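Local coordinates for Non-structural protein 3 (Porcine deltacoronavirus, PDB 6LN0), which is a multidomain coronavirus replicase protein that probably recognises ADP-ribose through its macro domain and cleaves viral polyprotein through a papain-like protease, at residues E4-P9 with T112-Y117; T12-V17 with V149-M154; V30-A35 with L87-P92; Q105-I110 with I119-A124; D136-A141 with Q160-L165. All blocks are in the same frame, centred on the assembly; numbering follows the deposited sequence.

Contact 1 of 5, residues E4-P9 with T112-Y117; sequences EAIKQP and TEPAHY
Ile6 and Pro114 lie side by side and point the same way: the isoleucine holds CG1 anti to its backbone N (chi1 178°), which directs CD1 to the proline ring. The same ring reaches past Ile6, and Pro114 CB sits 3.1 Å from Lys7 O, while Pro9 CD lies 4.3 Å from Pro114 CB. Beside the proline ring runs one almost perfectly straight bond, Lys7 N to Pro114 O at 2.9 Å (178° at the hydrogen), entering in the plane of the carbonyl. Lys7 O is only 3.0 Å from Pro114 O, a pairing of two acceptors that is probably mildly repulsive. The contact ties the loop ahead of the edge strand 10-17 to the connection between helix 99-110 and strand 117-120, at the strand-entry end of the macro-domain sheet, where Pro114 forms the centre of an inverse gamma turn. Lys7 and His116 also run alongside each other; the lysine chain, bent at chi2 and chi4, lays CE 4.1 Å from His116 CB, while its ammonium makes a salt bridge with Asp27. The imidazole of His116 turns the other way, its ND1 hydrogen-bonded to Ser29 OG and its NE2 to Thr150 OG1. Ala115 CB lies 3.5 Å from Ala5 O.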
# COMPACT_ATOMS: atom_id res chain seq x y z
N GLU A 4 -39.43 22.34 -16.35
CA GLU A 4 -39.22 21.08 -17.06
C GLU A 4 -37.77 20.63 -17.04
O GLU A 4 -37.50 19.48 -17.40
CB GLU A 4 -39.72 21.17 -18.51
CG GLU A 4 -39.01 22.18 -19.39
CD GLU A 4 -39.53 23.60 -19.20
OE1 GLU A 4 -39.18 24.49 -20.01
OE2 GLU A 4 -40.29 23.81 -18.24
N ALA A 5 -36.84 21.50 -16.62
CA ALA A 5 -35.41 21.19 -16.62
C ALA A 5 -34.93 20.55 -15.32
O ALA A 5 -33.75 20.16 -15.23
CB ALA A 5 -34.61 22.47 -16.89
N ILE A 6 -35.80 20.43 -14.32
CA ILE A 6 -35.38 20.01 -12.99
C ILE A 6 -35.26 18.49 -12.94
O ILE A 6 -36.13 17.77 -13.44
CB ILE A 6 -36.36 20.54 -11.93
CG1 ILE A 6 -35.96 20.05 -10.55
CG2 ILE A 6 -37.79 20.09 -12.23
CD1 ILE A 6 -34.61 20.38 -10.16
N LYS A 7 -34.16 18.00 -12.38
CA LYS A 7 -34.02 16.59 -12.05
C LYS A 7 -33.54 16.47 -10.61
O LYS A 7 -32.68 17.23 -10.17
CB LYS A 7 -33.04 15.88 -12.99
CG LYS A 7 -33.45 15.95 -14.44
CD LYS A 7 -32.32 16.46 -15.29
CE LYS A 7 -32.79 16.61 -16.75
NZ LYS A 7 -32.73 15.32 -17.49
N GLN A 8 -34.13 15.53 -9.87
CA GLN A 8 -33.78 15.38 -8.47
C GLN A 8 -32.33 14.92 -8.34
O GLN A 8 -31.82 14.20 -9.20
CB GLN A 8 -34.72 14.39 -7.77
CG GLN A 8 -36.17 14.86 -7.69
CD GLN A 8 -37.11 13.97 -8.49
OE1 GLN A 8 -36.70 12.94 -9.03
NE2 GLN A 8 -38.38 14.38 -8.59
N PRO A 9 -31.64 15.35 -7.27
CA PRO A 9 -30.24 14.98 -7.06
C PRO A 9 -29.86 13.54 -7.39
O PRO A 9 -30.66 12.61 -7.25
CB PRO A 9 -30.05 15.27 -5.57
CG PRO A 9 -30.87 16.53 -5.36
CD PRO A 9 -32.03 16.46 -6.38
N THR A 112 -25.81 25.72 -10.21
CA THR A 112 -26.51 26.15 -9.02
C THR A 112 -27.78 25.36 -8.75
O THR A 112 -28.27 25.38 -7.61
CB THR A 112 -26.88 27.64 -9.12
OG1 THR A 112 -27.82 27.82 -10.19
CG2 THR A 112 -25.64 28.46 -9.41
N GLU A 113 -28.32 24.68 -9.74
CA GLU A 113 -29.61 24.02 -9.68
C GLU A 113 -29.46 22.60 -10.20
O GLU A 113 -28.54 22.30 -10.95
CB GLU A 113 -30.64 24.78 -10.52
CG GLU A 113 -30.62 26.29 -10.33
CD GLU A 113 -31.23 26.70 -9.00
OE1 GLU A 113 -30.62 27.54 -8.29
OE2 GLU A 113 -32.33 26.18 -8.67
N PRO A 114 -30.33 21.70 -9.80
CA PRO A 114 -30.17 20.31 -10.25
C PRO A 114 -30.79 20.09 -11.62
O PRO A 114 -31.96 19.72 -11.77
CB PRO A 114 -30.84 19.51 -9.14
CG PRO A 114 -31.86 20.44 -8.59
CD PRO A 114 -31.38 21.84 -8.78
N ALA A 115 -29.97 20.34 -12.64
CA ALA A 115 -30.35 20.26 -14.05
C ALA A 115 -29.20 19.63 -14.82
O ALA A 115 -28.10 19.45 -14.29
CB ALA A 115 -30.66 21.65 -14.63
N HIS A 116 -29.47 19.30 -16.08
CA HIS A 116 -28.44 18.78 -16.98
C HIS A 116 -27.79 19.94 -17.71
O HIS A 116 -28.42 20.59 -18.55
CB HIS A 116 -29.01 17.78 -17.98
CG HIS A 116 -28.05 17.48 -19.09
ND1 HIS A 116 -28.36 17.68 -20.42
CD2 HIS A 116 -26.77 17.04 -19.06
CE1 HIS A 116 -27.32 17.34 -21.16
NE2 HIS A 116 -26.34 16.95 -20.36
N TYR A 117 -26.52 20.18 -17.43
CA TYR A 117 -25.78 21.29 -18.00
C TYR A 117 -24.96 20.83 -19.19
O TYR A 117 -24.37 19.74 -19.17
CB TYR A 117 -24.87 21.91 -16.95
CG TYR A 117 -25.62 22.64 -15.86
CD1 TYR A 117 -25.95 23.98 -16.00
CD2 TYR A 117 -25.96 22.00 -14.68
CE1 TYR A 117 -26.63 24.66 -15.00
CE2 TYR A 117 -26.65 22.67 -13.68
CZ TYR A 117 -26.97 24.00 -13.85
OH TYR A 117 -27.64 24.69 -12.85

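Contact 2 of 5, residues T12-V17 with V149-M154; sequences TKVELV and VTLVTM
Lys13 opens the ladder weakly, its carbonyl O lying 3.4 Å from Val149 N. Val14, with CG1 anti to its backbone N (chi1 173°), sends that methyl obliquely across the end of Leu151, and Val14 CG1 to Leu151 CD1 is a tight 3.3 Å. Glu15 is held through both its own N-H and its own C=O: Glu15 N donates to Val149 O at 2.7 Å, and Glu15 O accepts from Leu151 N at 2.9 Å, both nearly along the C=O axis. Its side chain starts from the crowded position between N and carbonyl carbon, runs out extended across Thr150, and ends in a salt bridge with Arg148. Leu16 returns to the face of Val14, which helices 131-141 and 158-165 cover, and its CD2 meets Thr153 CG2 at 3.6 Å with the two side chains crossing at about a right angle. Val17 N bonds to Leu151 O at 2.8 Å. Val17 O then takes Thr153 N at 3.2 Å over a bent path (136°), just past the end of strand 146-152. Strand 10-17 thus joins the macro-domain sheet in parallel as one of its two edge strands, next to 146-152.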
# COMPACT_ATOMS: atom_id res chain seq x y z
N THR A 12 -22.98 12.95 -9.30
CA THR A 12 -22.58 13.56 -10.57
C THR A 12 -21.70 12.63 -11.37
O THR A 12 -20.75 12.04 -10.85
CB THR A 12 -21.82 14.86 -10.36
OG1 THR A 12 -20.50 14.57 -9.88
CG2 THR A 12 -22.50 15.71 -9.41
N LYS A 13 -22.01 12.51 -12.66
CA LYS A 13 -21.17 11.81 -13.62
C LYS A 13 -20.94 12.76 -14.79
O LYS A 13 -21.78 12.88 -15.70
CB LYS A 13 -21.78 10.48 -14.04
CG LYS A 13 -21.77 9.43 -12.89
CD LYS A 13 -20.37 9.28 -12.21
CE LYS A 13 -20.03 7.82 -11.87
NZ LYS A 13 -20.24 7.49 -10.42
N VAL A 14 -19.81 13.46 -14.73
CA VAL A 14 -19.36 14.37 -15.77
C VAL A 14 -19.01 13.59 -17.03
O VAL A 14 -18.50 12.46 -16.96
CB VAL A 14 -18.14 15.14 -15.25
CG1 VAL A 14 -17.52 15.97 -16.33
CG2 VAL A 14 -18.53 15.98 -14.06
N GLU A 15 -19.29 14.17 -18.19
CA GLU A 15 -18.85 13.60 -19.45
C GLU A 15 -18.32 14.72 -20.34
O GLU A 15 -18.90 15.81 -20.41
CB GLU A 15 -19.97 12.83 -20.16
CG GLU A 15 -21.03 13.69 -20.86
CD GLU A 15 -22.40 13.01 -20.92
OE1 GLU A 15 -22.75 12.45 -21.99
OE2 GLU A 15 -23.13 13.04 -19.90
N LEU A 16 -17.20 14.46 -21.00
CA LEU A 16 -16.54 15.43 -21.85
C LEU A 16 -16.71 14.98 -23.29
O LEU A 16 -16.11 13.99 -23.71
CB LEU A 16 -15.06 15.57 -21.50
CG LEU A 16 -14.44 16.89 -21.93
CD1 LEU A 16 -13.37 17.27 -20.96
CD2 LEU A 16 -13.87 16.76 -23.32
N VAL A 17 -17.54 15.70 -24.04
CA VAL A 17 -17.93 15.29 -25.38
C VAL A 17 -17.18 16.11 -26.42
O VAL A 17 -16.80 17.28 -26.20
CB VAL A 17 -19.46 15.39 -25.52
CG1 VAL A 17 -19.90 15.24 -26.97
CG2 VAL A 17 -20.11 14.32 -24.66
N VAL A 149 -23.57 15.73 -16.40
CA VAL A 149 -23.05 17.02 -16.86
C VAL A 149 -22.20 16.81 -18.10
O VAL A 149 -21.41 15.87 -18.17
CB VAL A 149 -22.21 17.74 -15.78
CG1 VAL A 149 -21.76 19.09 -16.29
CG2 VAL A 149 -23.01 17.90 -14.51
N THR A 150 -22.33 17.72 -19.07
CA THR A 150 -21.70 17.57 -20.38
C THR A 150 -20.84 18.79 -20.67
O THR A 150 -21.37 19.90 -20.79
CB THR A 150 -22.76 17.42 -21.47
OG1 THR A 150 -23.46 16.18 -21.29
CG2 THR A 150 -22.11 17.44 -22.84
N LEU A 151 -19.54 18.59 -20.81
CA LEU A 151 -18.67 19.62 -21.34
C LEU A 151 -18.37 19.34 -22.80
O LEU A 151 -18.42 18.20 -23.26
CB LEU A 151 -17.35 19.72 -20.58
CG LEU A 151 -17.34 19.61 -19.07
CD1 LEU A 151 -17.11 18.16 -18.81
CD2 LEU A 151 -16.20 20.44 -18.52
N VAL A 152 -18.03 20.41 -23.51
CA VAL A 152 -17.94 20.39 -24.96
C VAL A 152 -16.62 21.04 -25.36
O VAL A 152 -16.31 22.13 -24.88
CB VAL A 152 -19.12 21.11 -25.62
CG1 VAL A 152 -18.93 21.18 -27.14
CG2 VAL A 152 -20.44 20.42 -25.26
N THR A 153 -15.88 20.37 -26.25
CA THR A 153 -14.51 20.78 -26.52
C THR A 153 -14.27 21.17 -27.99
O THR A 153 -14.29 22.36 -28.32
CB THR A 153 -13.56 19.67 -26.03
OG1 THR A 153 -12.20 20.00 -26.32
CG2 THR A 153 -13.92 18.26 -26.59
N MET A 154 -14.07 20.18 -28.87
CA MET A 154 -13.49 20.35 -30.22
C MET A 154 -12.00 20.70 -30.18
O MET A 154 -11.52 21.47 -31.01
CB MET A 154 -14.26 21.38 -31.03
CG MET A 154 -15.49 20.86 -31.72
SD MET A 154 -16.03 22.16 -32.82
CE MET A 154 -15.19 23.59 -32.12

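Contact 3 of 5, residues V30-A35 with L87-P92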
# COMPACT_ATOMS: atom_id res chain seq x y z
N VAL A 30 -29.84 22.79 -19.72
CA VAL A 30 -29.39 24.17 -19.64
C VAL A 30 -28.15 24.27 -20.49
O VAL A 30 -27.12 23.67 -20.18
CB VAL A 30 -29.11 24.59 -18.20
CG1 VAL A 30 -28.44 25.97 -18.18
CG2 VAL A 30 -30.40 24.60 -17.41
N LEU A 31 -28.25 24.99 -21.60
CA LEU A 31 -27.13 25.19 -22.49
C LEU A 31 -26.43 26.47 -22.09
O LEU A 31 -27.06 27.54 -22.11
CB LEU A 31 -27.60 25.25 -23.94
CG LEU A 31 -26.56 25.54 -25.01
CD1 LEU A 31 -25.61 24.36 -25.14
CD2 LEU A 31 -27.26 25.83 -26.33
N VAL A 32 -25.16 26.37 -21.70
CA VAL A 32 -24.40 27.54 -21.29
C VAL A 32 -23.80 28.23 -22.51
O VAL A 32 -23.23 27.58 -23.39
CB VAL A 32 -23.29 27.18 -20.27
CG1 VAL A 32 -22.61 28.44 -19.83
CG2 VAL A 32 -23.85 26.45 -19.06
N ASN A 33 -23.89 29.55 -22.53
CA ASN A 33 -23.40 30.38 -23.63
C ASN A 33 -22.30 31.29 -23.11
O ASN A 33 -22.59 32.24 -22.35
CB ASN A 33 -24.54 31.20 -24.24
CG ASN A 33 -24.09 32.09 -25.41
OD1 ASN A 33 -23.20 32.94 -25.28
ND2 ASN A 33 -24.74 31.90 -26.56
N PRO A 34 -21.06 31.08 -23.49
CA PRO A 34 -19.97 31.95 -23.01
C PRO A 34 -19.91 33.22 -23.85
O PRO A 34 -19.52 33.19 -25.03
CB PRO A 34 -18.72 31.07 -23.18
CG PRO A 34 -19.24 29.68 -23.50
CD PRO A 34 -20.53 29.93 -24.23
N ALA A 35 -20.29 34.34 -23.25
CA ALA A 35 -20.74 35.50 -23.98
C ALA A 35 -19.96 36.72 -23.53
O ALA A 35 -19.20 36.69 -22.56
CB ALA A 35 -22.24 35.74 -23.76
N LEU A 87 -28.18 29.84 -20.73
CA LEU A 87 -27.63 30.62 -19.64
C LEU A 87 -26.39 31.34 -20.15
O LEU A 87 -25.54 30.73 -20.79
CB LEU A 87 -27.31 29.69 -18.46
CG LEU A 87 -26.66 30.21 -17.18
CD1 LEU A 87 -27.39 31.41 -16.64
CD2 LEU A 87 -26.59 29.08 -16.13
N HIS A 88 -26.31 32.64 -19.88
CA HIS A 88 -25.24 33.48 -20.41
C HIS A 88 -24.34 33.90 -19.27
O HIS A 88 -24.82 34.45 -18.28
CB HIS A 88 -25.78 34.74 -21.10
CG HIS A 88 -26.75 34.46 -22.20
ND1 HIS A 88 -28.04 34.03 -21.97
CD2 HIS A 88 -26.61 34.53 -23.55
CE1 HIS A 88 -28.66 33.86 -23.12
NE2 HIS A 88 -27.81 34.15 -24.10
N VAL A 89 -23.03 33.70 -19.45
CA VAL A 89 -22.04 34.16 -18.49
C VAL A 89 -20.82 34.70 -19.23
O VAL A 89 -20.45 34.21 -20.30
CB VAL A 89 -21.63 33.02 -17.54
CG1 VAL A 89 -22.75 32.81 -16.56
CG2 VAL A 89 -21.37 31.76 -18.34
N VAL A 90 -20.18 35.69 -18.62
CA VAL A 90 -19.04 36.39 -19.21
C VAL A 90 -17.75 35.81 -18.66
O VAL A 90 -17.37 36.12 -17.51
CB VAL A 90 -19.14 37.90 -18.94
CG1 VAL A 90 -18.03 38.64 -19.66
CG2 VAL A 90 -20.50 38.42 -19.37
N PRO A 91 -17.05 34.96 -19.41
CA PRO A 91 -15.77 34.44 -18.92
C PRO A 91 -14.80 35.59 -18.68
O PRO A 91 -14.90 36.65 -19.32
CB PRO A 91 -15.29 33.54 -20.06
CG PRO A 91 -16.51 33.24 -20.87
CD PRO A 91 -17.39 34.44 -20.74
N PRO A 92 -13.86 35.41 -17.75
CA PRO A 92 -12.74 36.36 -17.68
C PRO A 92 -11.86 36.16 -18.90
O PRO A 92 -11.79 35.07 -19.48
CB PRO A 92 -12.03 35.95 -16.39
CG PRO A 92 -12.27 34.48 -16.33
CD PRO A 92 -13.67 34.27 -16.84
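Leu87 O is held twice from the neighbouring strand: Asn33 N donates to it at 2.7 Å, almost along the C=O axis, and Val32 CA adds a C-H...O contact to the same Leu87 O at 3.4 Å. The other bonds of the ladder run in turn from Leu87 N to Leu31 O (2.9 Å), from Val89 N to Asn33 O (3.3 Å), and from Ala35 N to Val89 O (3.0 Å), the first and the last of these with the donor above the carbonyl plane. On one face, Val32 crosses Val89 obliquely. Val89 CG2 takes the crowded position between N and carbonyl carbon, and so meets Val32 CG1 at 3.8 Å, beneath Ile110 of helix 99-110. On the opposite face, Asn33 CG stands anti to its backbone N and His88 CD2 approaches it at 4.0 Å, amide and ring planes 30° apart. Both polar ends are used: Asn33 ND2 bonds to Asn41 OD1, His88 NE2 to Tyr57 OH, and His88 ND1 to Leu71 O, consistent with a proton on ND1. Past the last bond of the ladder, Pro91 CG settles on Pro34 CB at 3.9 Å. Asn33, Pro34 and Ala35 begin an Asn-Pro-Ala-Asn sequence that probably corresponds to the Asn-Ala-Ala-Asn motif lining the ADP-ribose pocket of macro domains, so two inner parallel strands lead into what is probably a pocket-lining segment.

Contact 4 of 5, residues Q105-I110 with I119-A124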
# COMPACT_ATOMS: atom_id res chain seq x y z
N GLN A 105 -15.30 31.30 -10.06
CA GLN A 105 -16.59 31.91 -9.78
C GLN A 105 -17.47 32.01 -11.03
O GLN A 105 -18.64 32.39 -10.91
CB GLN A 105 -16.39 33.29 -9.14
CG GLN A 105 -15.80 33.24 -7.71
CD GLN A 105 -16.84 32.93 -6.64
OE1 GLN A 105 -18.04 33.16 -6.83
NE2 GLN A 105 -16.39 32.40 -5.50
N ALA A 106 -16.95 31.65 -12.21
CA ALA A 106 -17.81 31.55 -13.37
C ALA A 106 -18.56 30.22 -13.38
O ALA A 106 -19.76 30.18 -13.65
CB ALA A 106 -17.01 31.72 -14.66
N TYR A 107 -17.87 29.13 -13.07
CA TYR A 107 -18.55 27.83 -13.01
C TYR A 107 -19.46 27.73 -11.80
O TYR A 107 -20.51 27.07 -11.86
CB TYR A 107 -17.53 26.70 -13.00
CG TYR A 107 -16.77 26.55 -14.28
CD1 TYR A 107 -15.58 27.22 -14.49
CD2 TYR A 107 -17.23 25.70 -15.28
CE1 TYR A 107 -14.87 27.07 -15.65
CE2 TYR A 107 -16.53 25.54 -16.46
CZ TYR A 107 -15.35 26.23 -16.63
OH TYR A 107 -14.64 26.07 -17.80
N LYS A 108 -19.05 28.34 -10.67
CA LYS A 108 -19.94 28.48 -9.53
C LYS A 108 -21.21 29.21 -9.94
O LYS A 108 -22.32 28.83 -9.56
CB LYS A 108 -19.25 29.26 -8.40
CG LYS A 108 -19.84 29.03 -7.01
CD LYS A 108 -19.66 30.24 -6.07
CE LYS A 108 -20.32 30.01 -4.71
NZ LYS A 108 -21.66 30.67 -4.59
N SER A 109 -21.04 30.24 -10.76
CA SER A 109 -22.15 31.02 -11.27
C SER A 109 -23.10 30.18 -12.12
O SER A 109 -24.28 30.54 -12.22
CB SER A 109 -21.58 32.19 -12.05
OG SER A 109 -22.54 32.77 -12.89
N ILE A 110 -22.63 29.08 -12.68
CA ILE A 110 -23.42 28.28 -13.61
C ILE A 110 -24.15 27.16 -12.90
O ILE A 110 -25.34 26.93 -13.13
CB ILE A 110 -22.49 27.72 -14.71
CG1 ILE A 110 -22.06 28.82 -15.68
CG2 ILE A 110 -23.12 26.51 -15.42
CD1 ILE A 110 -20.94 28.40 -16.59
N ILE A 119 -21.82 22.45 -21.28
CA ILE A 119 -20.94 23.59 -21.10
C ILE A 119 -19.78 23.52 -22.09
O ILE A 119 -18.94 22.61 -22.01
CB ILE A 119 -20.43 23.68 -19.65
CG1 ILE A 119 -21.56 23.44 -18.66
CG2 ILE A 119 -19.80 25.02 -19.37
CD1 ILE A 119 -21.27 23.94 -17.26
N PRO A 120 -19.72 24.43 -23.06
CA PRO A 120 -18.44 24.69 -23.73
C PRO A 120 -17.41 25.13 -22.70
O PRO A 120 -17.66 26.02 -21.89
CB PRO A 120 -18.78 25.83 -24.70
CG PRO A 120 -20.14 26.37 -24.23
CD PRO A 120 -20.83 25.18 -23.66
N ILE A 121 -16.23 24.49 -22.74
CA ILE A 121 -15.18 24.86 -21.80
C ILE A 121 -14.90 26.35 -21.93
O ILE A 121 -14.77 26.88 -23.04
CB ILE A 121 -13.92 24.02 -22.06
CG1 ILE A 121 -14.23 22.55 -21.81
CG2 ILE A 121 -12.77 24.49 -21.19
CD1 ILE A 121 -13.30 21.64 -22.51
N LEU A 122 -14.86 27.03 -20.79
CA LEU A 122 -14.73 28.48 -20.78
C LEU A 122 -13.29 28.87 -21.10
O LEU A 122 -12.35 28.13 -20.80
CB LEU A 122 -15.15 29.06 -19.43
CG LEU A 122 -16.49 28.65 -18.80
CD1 LEU A 122 -16.80 29.56 -17.61
CD2 LEU A 122 -17.65 28.68 -19.82
N GLY A 123 -13.13 30.04 -21.71
CA GLY A 123 -11.80 30.52 -22.02
C GLY A 123 -11.19 29.95 -23.28
O GLY A 123 -9.97 29.77 -23.34
N ALA A 124 -12.00 29.64 -24.28
CA ALA A 124 -11.46 29.36 -25.60
C ALA A 124 -11.21 30.68 -26.35
O ALA A 124 -11.63 31.76 -25.93
CB ALA A 124 -12.40 28.44 -26.39
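Tyr107 sets CG anti to its carbonyl carbon (chi1 -68°) and Leu122 does the same (chi1 -50°), so the phenol leaves the helix and the isobutyl group leaves the loop just after the strand to meet tip to tip. Leu122 CD1 sits over one face of the ring, 3.9 Å from the Tyr107 centroid, in a CH-pi contact offset toward the rim. The packing is tight, with Leu122 CG only 3.4 Å from Tyr107 CZ. Beyond the ring, Leu122 N donates to Tyr107 OH at 3.1 Å and 160°, which satisfies a buried backbone N-H just after strand 117-120. Helix 99-110 is the connection between strands 83-89 and 117-120, a beta-alpha-beta crossover of the macro domain, and the glycine-rich turn that starts at Gly123 probably corresponds to the loop that in relatives holds the ADP-ribose phosphates. Leu122 O bonds to Ser134 OG, so both polar atoms of this residue's backbone have partners. From the residue before Tyr107, Ala106 CB touches Leu122 CD1 at 3.7 Å. One turn on, Ile110 and Ile119 also reach toward each other, Ile110 CG2 meeting Ile119 CD1 at 3.7 Å, both against Val32 of the adjacent strand.

Contact 5 of 5, residues D136-A141 with Q160-L165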
# COMPACT_ATOMS: atom_id res chain seq x y z
N ASP A 136 -9.92 22.68 -14.40
CA ASP A 136 -9.66 22.56 -12.97
C ASP A 136 -10.61 23.43 -12.16
O ASP A 136 -11.14 22.99 -11.13
CB ASP A 136 -8.20 22.92 -12.67
CG ASP A 136 -7.84 22.76 -11.20
OD1 ASP A 136 -8.05 21.64 -10.64
OD2 ASP A 136 -7.34 23.75 -10.60
N ALA A 137 -10.82 24.68 -12.61
CA ALA A 137 -11.84 25.52 -11.98
C ALA A 137 -13.17 24.79 -11.92
O ALA A 137 -13.89 24.87 -10.92
CB ALA A 137 -11.98 26.84 -12.73
N PHE A 138 -13.48 24.02 -12.97
CA PHE A 138 -14.79 23.39 -13.05
C PHE A 138 -14.94 22.28 -12.02
O PHE A 138 -15.99 22.19 -11.37
CB PHE A 138 -15.02 22.85 -14.46
CG PHE A 138 -16.08 21.80 -14.54
CD1 PHE A 138 -17.42 22.14 -14.47
CD2 PHE A 138 -15.73 20.47 -14.70
CE1 PHE A 138 -18.40 21.17 -14.55
CE2 PHE A 138 -16.70 19.49 -14.78
CZ PHE A 138 -18.04 19.84 -14.71
N ARG A 139 -13.92 21.43 -11.86
CA ARG A 139 -14.03 20.39 -10.84
C ARG A 139 -14.04 20.99 -9.44
O ARG A 139 -14.74 20.48 -8.56
CB ARG A 139 -12.92 19.35 -11.00
CG ARG A 139 -11.58 19.91 -11.45
CD ARG A 139 -10.59 18.79 -11.83
NE ARG A 139 -10.74 17.62 -10.97
CZ ARG A 139 -10.09 17.43 -9.83
NH1 ARG A 139 -9.22 18.34 -9.39
NH2 ARG A 139 -10.32 16.33 -9.12
N LYS A 140 -13.33 22.10 -9.23
CA LYS A 140 -13.43 22.79 -7.94
C LYS A 140 -14.84 23.32 -7.67
O LYS A 140 -15.24 23.45 -6.51
CB LYS A 140 -12.41 23.94 -7.88
CG LYS A 140 -10.98 23.52 -7.50
CD LYS A 140 -10.04 24.72 -7.55
CE LYS A 140 -8.59 24.31 -7.32
NZ LYS A 140 -7.66 25.25 -8.02
N ALA A 141 -15.60 23.65 -8.72
CA ALA A 141 -16.92 24.24 -8.54
C ALA A 141 -18.06 23.25 -8.68
O ALA A 141 -19.15 23.49 -8.14
CB ALA A 141 -17.14 25.39 -9.53
N GLN A 160 -7.47 14.36 -22.60
CA GLN A 160 -6.35 14.00 -21.75
C GLN A 160 -6.21 14.97 -20.57
O GLN A 160 -6.08 14.54 -19.42
CB GLN A 160 -5.03 13.97 -22.53
CG GLN A 160 -4.84 12.73 -23.36
CD GLN A 160 -4.69 13.05 -24.83
OE1 GLN A 160 -3.87 13.90 -25.21
NE2 GLN A 160 -5.48 12.39 -25.67
N VAL A 161 -6.20 16.28 -20.86
CA VAL A 161 -6.12 17.28 -19.79
C VAL A 161 -7.18 16.99 -18.73
O VAL A 161 -6.94 17.15 -17.53
CB VAL A 161 -6.27 18.69 -20.38
CG1 VAL A 161 -6.27 19.74 -19.29
CG2 VAL A 161 -5.16 18.96 -21.38
N TRP A 162 -8.34 16.49 -19.16
CA TRP A 162 -9.39 16.12 -18.22
C TRP A 162 -8.98 14.87 -17.44
O TRP A 162 -9.04 14.86 -16.21
CB TRP A 162 -10.71 15.90 -18.95
CG TRP A 162 -11.87 15.48 -18.08
CD1 TRP A 162 -12.63 14.36 -18.21
CD2 TRP A 162 -12.40 16.20 -16.96
NE1 TRP A 162 -13.60 14.32 -17.23
CE2 TRP A 162 -13.48 15.44 -16.45
CE3 TRP A 162 -12.07 17.40 -16.33
CZ2 TRP A 162 -14.22 15.85 -15.34
CZ3 TRP A 162 -12.81 17.81 -15.23
CH2 TRP A 162 -13.87 17.03 -14.74
N ASP A 163 -8.58 13.82 -18.15
CA ASP A 163 -8.22 12.57 -17.50
C ASP A 163 -7.09 12.75 -16.49
O ASP A 163 -7.11 12.15 -15.41
CB ASP A 163 -7.83 11.55 -18.57
CG ASP A 163 -7.90 10.13 -18.07
OD1 ASP A 163 -8.41 9.92 -16.94
OD2 ASP A 163 -7.46 9.22 -18.80
N ALA A 164 -6.09 13.59 -16.81
CA ALA A 164 -4.99 13.82 -15.88
C ALA A 164 -5.46 14.52 -14.61
O ALA A 164 -5.07 14.13 -13.50
CB ALA A 164 -3.89 14.63 -16.57
N LEU A 165 -6.29 15.55 -14.76
CA LEU A 165 -6.77 16.32 -13.62
C LEU A 165 -7.60 15.50 -12.65
O LEU A 165 -7.82 15.94 -11.52
CB LEU A 165 -7.58 17.52 -14.11
CG LEU A 165 -6.74 18.76 -14.42
CD1 LEU A 165 -7.55 19.77 -15.21
CD2 LEU A 165 -6.23 19.37 -13.13
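Two helices of one helical layer of the macro domain's alpha/beta/alpha sandwich meet here, 131-141 and 158-165, flanking strand 146-152 in sequence and packed over the face of the sheet that carries Val14. The axes of segments 136-141 and 160-165 come within 11.1 Å at a crossing angle of -46°, a wide separation bridged by large side chains. Phe138 and Trp162 both hold CG anti to the backbone N, so each swings in from its own helix toward the sheet. The indole reaches the rim of the phenyl ring: Trp162 CH2 is 3.7 Å from Phe138 CE2, the two planes meeting obliquely at 48°. Next along the helix, Arg139 starts from the crowded position between N and carbonyl carbon and folds at chi3, so that its aliphatic part lies against Leu165, Arg139 CD to Leu165 CB being 4.0 Å. The guanidinium then turns one flat face to Leu165 O, which stands 3.2 Å from Arg139 CZ, over the centre of the group; the N-H directions do not suit hydrogen bonds to it. Leu165 also crosses Asp136 at about a right angle, its CD2 3.8 Å from Asp136 OD1. The carboxylate is shared along its own helix: Asp136 OD2 pairs with Lys140 NZ at 3.0 Å, while Asp136 OD1 lies at the guanidinium edge in a long salt bridge, 3.7 Å from Arg139 NH1. Charge held so close to the Leu165 carbonyl probably attracts it electrostatically, and two cationic neighbours would favour an ionised Asp136.

In the fold
Contacts 2, 3 and 4 share one sheet, in which strand 117-120 lies between 146-152 and 29-34: Ile119 N lies 2.6 Å from Thr150 O, a probable hydrogen bond linking contacts 2 and 4, and the centres of contacts 3 and 4 are about 7 Å apart. Contact 1 joins the segments leading into strands 10-17 and 117-120, with His116 O 2.9 Å from Val30 N of contact 3. Contact 5 lies over contact 2, Val14 CG1 being 3.4 Å from Trp162 CZ2, and meets contact 4 where Tyr107 packs on Phe138. The probable ADP-ribose pocket would border the ends of contacts 3 and 4. None supplies a ligand to the zinc held by Cys334, Cys335, Cys360 and Cys363.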